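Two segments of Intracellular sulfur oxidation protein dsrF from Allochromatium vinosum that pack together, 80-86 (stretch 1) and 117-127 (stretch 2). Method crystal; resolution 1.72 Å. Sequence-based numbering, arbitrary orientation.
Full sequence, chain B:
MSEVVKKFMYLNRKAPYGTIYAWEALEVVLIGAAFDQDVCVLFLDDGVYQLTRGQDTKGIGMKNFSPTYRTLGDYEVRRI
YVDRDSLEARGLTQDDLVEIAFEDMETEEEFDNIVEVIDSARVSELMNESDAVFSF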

# COMPACT_ATOMS: atom_id res chain seq x y z
N ILE B 80 16.16 21.16 6.57
CA ILE B 80 14.90 20.45 6.74
C ILE B 80 13.82 21.39 6.24
O ILE B 80 13.65 22.49 6.76
CB ILE B 80 14.67 20.10 8.23
CG1 ILE B 80 15.76 19.13 8.69
CG2 ILE B 80 13.29 19.49 8.41
CD1 ILE B 80 15.65 18.73 10.15
N TYR B 81 13.11 20.97 5.20
CA TYR B 81 12.07 21.79 4.59
C TYR B 81 10.67 21.23 4.69
O TYR B 81 10.46 20.02 4.64
CB TYR B 81 12.39 22.02 3.11
CG TYR B 81 13.76 22.61 2.85
CD1 TYR B 81 14.82 21.81 2.42
CD2 TYR B 81 13.98 23.97 3.02
CE1 TYR B 81 16.07 22.36 2.16
CE2 TYR B 81 15.23 24.53 2.77
CZ TYR B 81 16.27 23.72 2.34
OH TYR B 81 17.50 24.28 2.08
N VAL B 82 9.70 22.13 4.80
CA VAL B 82 8.29 21.76 4.90
C VAL B 82 7.50 22.60 3.90
O VAL B 82 7.61 23.82 3.90
CB VAL B 82 7.75 22.01 6.32
CG1 VAL B 82 6.29 21.58 6.41
CG2 VAL B 82 8.59 21.25 7.33
N ASP B 83 6.73 21.93 3.05
CA ASP B 83 5.93 22.60 2.03
C ASP B 83 4.79 23.41 2.64
O ASP B 83 3.91 22.87 3.28
CB ASP B 83 5.35 21.56 1.06
CG ASP B 83 4.57 22.18 -0.07
OD1 ASP B 83 5.17 22.97 -0.84
OD2 ASP B 83 3.36 21.89 -0.20
N ARG B 84 4.80 24.73 2.42
CA ARG B 84 3.76 25.57 3.00
C ARG B 84 2.35 25.26 2.51
O ARG B 84 1.39 25.36 3.27
CB ARG B 84 4.08 27.06 2.77
CG ARG B 84 3.75 27.60 1.39
CD ARG B 84 4.30 29.02 1.23
NE ARG B 84 3.73 29.97 2.19
CZ ARG B 84 2.57 30.61 2.01
NH1 ARG B 84 1.86 30.41 0.91
NH2 ARG B 84 2.13 31.45 2.94
N ASP B 85 2.21 24.88 1.24
CA ASP B 85 0.89 24.58 0.71
C ASP B 85 0.30 23.34 1.38
O ASP B 85 -0.90 23.28 1.64
CB ASP B 85 0.98 24.37 -0.80
CG ASP B 85 1.29 25.66 -1.54
OD1 ASP B 85 1.61 25.60 -2.75
OD2 ASP B 85 1.21 26.73 -0.91
N SER B 86 1.15 22.37 1.68
CA SER B 86 0.71 21.14 2.34
C SER B 86 0.21 21.45 3.75
O SER B 86 -0.79 20.88 4.19
CB SER B 86 1.87 20.14 2.41
OG SER B 86 2.27 19.77 1.10
N VAL B 117 9.78 26.48 6.54
CA VAL B 117 8.59 26.36 5.71
C VAL B 117 8.87 27.10 4.41
O VAL B 117 9.26 28.28 4.42
CB VAL B 117 7.36 26.96 6.42
CG1 VAL B 117 6.16 26.93 5.50
CG2 VAL B 117 7.08 26.19 7.69
N ILE B 118 8.69 26.42 3.28
CA ILE B 118 8.95 27.01 1.97
C ILE B 118 7.80 26.89 0.98
O ILE B 118 6.93 26.03 1.11
CB ILE B 118 10.19 26.38 1.32
CG1 ILE B 118 10.02 24.86 1.21
CG2 ILE B 118 11.42 26.75 2.14
CD1 ILE B 118 11.11 24.17 0.40
N ASP B 119 7.83 27.76 -0.03
CA ASP B 119 6.80 27.78 -1.06
C ASP B 119 7.06 26.73 -2.14
O ASP B 119 8.14 26.14 -2.20
CB ASP B 119 6.73 29.17 -1.71
CG ASP B 119 7.98 29.50 -2.51
OD1 ASP B 119 9.02 29.82 -1.89
OD2 ASP B 119 7.93 29.42 -3.75
N SER B 120 6.08 26.54 -3.01
CA SER B 120 6.15 25.55 -4.08
C SER B 120 7.31 25.73 -5.06
O SER B 120 7.91 24.74 -5.50
CB SER B 120 4.83 25.51 -4.85
OG SER B 120 4.53 26.78 -5.41
N ALA B 121 7.64 26.97 -5.40
CA ALA B 121 8.73 27.24 -6.33
C ALA B 121 10.07 26.81 -5.72
O ALA B 121 10.92 26.27 -6.41
CB ALA B 121 8.77 28.72 -6.68
N ARG B 122 10.24 27.07 -4.43
CA ARG B 122 11.47 26.70 -3.74
C ARG B 122 11.60 25.18 -3.69
O ARG B 122 12.69 24.62 -3.82
CB ARG B 122 11.47 27.28 -2.33
CG ARG B 122 12.68 26.92 -1.48
CD ARG B 122 13.99 27.40 -2.09
NE ARG B 122 15.12 27.11 -1.20
CZ ARG B 122 16.40 27.13 -1.57
NH1 ARG B 122 16.73 27.43 -2.82
NH2 ARG B 122 17.35 26.85 -0.69
N VAL B 123 10.47 24.50 -3.48
CA VAL B 123 10.46 23.04 -3.43
C VAL B 123 10.96 22.50 -4.77
O VAL B 123 11.83 21.64 -4.82
CB VAL B 123 9.03 22.50 -3.18
CG1 VAL B 123 9.00 20.98 -3.33
CG2 VAL B 123 8.57 22.88 -1.78
N SER B 124 10.40 23.02 -5.86
CA SER B 124 10.78 22.59 -7.19
C SER B 124 12.27 22.83 -7.41
O SER B 124 12.95 22.03 -8.04
CB SER B 124 9.98 23.34 -8.26
OG SER B 124 8.60 23.01 -8.18
N GLU B 125 12.76 23.95 -6.88
CA GLU B 125 14.17 24.30 -7.02
C GLU B 125 15.05 23.29 -6.30
O GLU B 125 16.06 22.84 -6.84
CB GLU B 125 14.42 25.70 -6.46
CG GLU B 125 15.84 26.21 -6.68
CD GLU B 125 16.06 27.62 -6.14
OE1 GLU B 125 17.17 28.17 -6.35
OE2 GLU B 125 15.14 28.17 -5.51
N LEU B 126 14.66 22.94 -5.08
CA LEU B 126 15.43 21.97 -4.30
C LEU B 126 15.46 20.64 -5.03
O LEU B 126 16.49 19.95 -5.05
CB LEU B 126 14.80 21.81 -2.91
CG LEU B 126 14.93 23.03 -2.00
CD1 LEU B 126 14.04 22.86 -0.78
CD2 LEU B 126 16.39 23.20 -1.59
N MET B 127 14.35 20.26 -5.65
CA MET B 127 14.29 19.01 -6.39
C MET B 127 15.29 19.05 -7.56
O MET B 127 16.03 18.10 -7.77
CB MET B 127 12.86 18.76 -6.92
CG MET B 127 11.81 18.63 -5.81
SD MET B 127 10.12 18.41 -6.40
CE MET B 127 9.46 17.35 -5.09
O HOH W 1 17.39 27.54 2.22
O HOH W 2 4.19 25.19 -0.78
O HOH W 3 1.67 27.58 -5.14

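The two stretches run side by side as parallel strands and then each turns into a helix. The register is set by Val-82 opposite Val-117 (CA to CA 4.7 Å) and Asp-83 opposite Ile-118 (CA to CA 5.3 Å). Two backbone hydrogen bonds fix it: Ile-118 N donates to Val-82 O at 2.9 Å with an N-H...O angle of 165°, and Arg-84 N donates to Ile-118 O at 2.8 Å and 169°. Both are short and nearly linear. Ile-118 thus spends its amide and its carbonyl on Val-82 O and Arg-84 N, the alternation expected of a parallel pair. Val-82 O also receives a CA-H...O contact from Val-117 CA, 3.3 Å away with an angle of 144° at the hydrogen.

Where the strands end, aspartates cap some of the amides of the first helical turns. Asp-83 OD2 accepts from Ser-86 N (2.9 Å, 136°), the capping bond, and from Ser-86 OG at 2.7 Å. Asp-119 caps the other helix less firmly, its OD2 lying 3.0 Å from Ala-121 N and 3.4 Å from Arg-122 N, both weak bonds.

The second carboxylate oxygen of Asp-83 faces the other stretch, with OD1 3.5 Å from Val-123 CG2, yet its polar partner is a water. Water 2 donates to Asp-83 OD1 at a very short 2.4 Å, accepts from Asp-85 N at 2.8 Å, and donates weakly to Ile-118 O at 3.4 Å. It therefore satisfies a free helix-start amide and links the stretches through a carbonyl already bonded to Arg-84 N. Water 3 makes a second bridge, donating to Asp-85 OD1 at 3.1 Å and lying hydrogen-bonded to Ser-120 OG at 3.0 Å; Asp-85 OD1 has a further hydrogen bond elsewhere in the structure.

At Tyr-81 the contact is largely apolar. Leu-126 CD1 sits 3.5 Å from the centroid of the Tyr-81 ring and 14° off its normal, a CH-pi contact over one face, while Tyr-81 CB meets Ile-118 CD1 at 3.7 Å. The phenol oxygen is joined to the helix through solvent: water 1 lies 3.3 Å from Tyr-81 OH and accepts from Arg-122 NH2 at 3.0 Å. The same guanidinium makes a salt bridge along its own helix, Arg-122 NH1 to Glu-125 OE2, at 3.2 Å.

Beyond its backbone amide, Arg-84 adds side-chain carbon contacts, with its CB 3.4 Å from Val-117 CG1 and its CD 3.6 Å from Asp-119 CA.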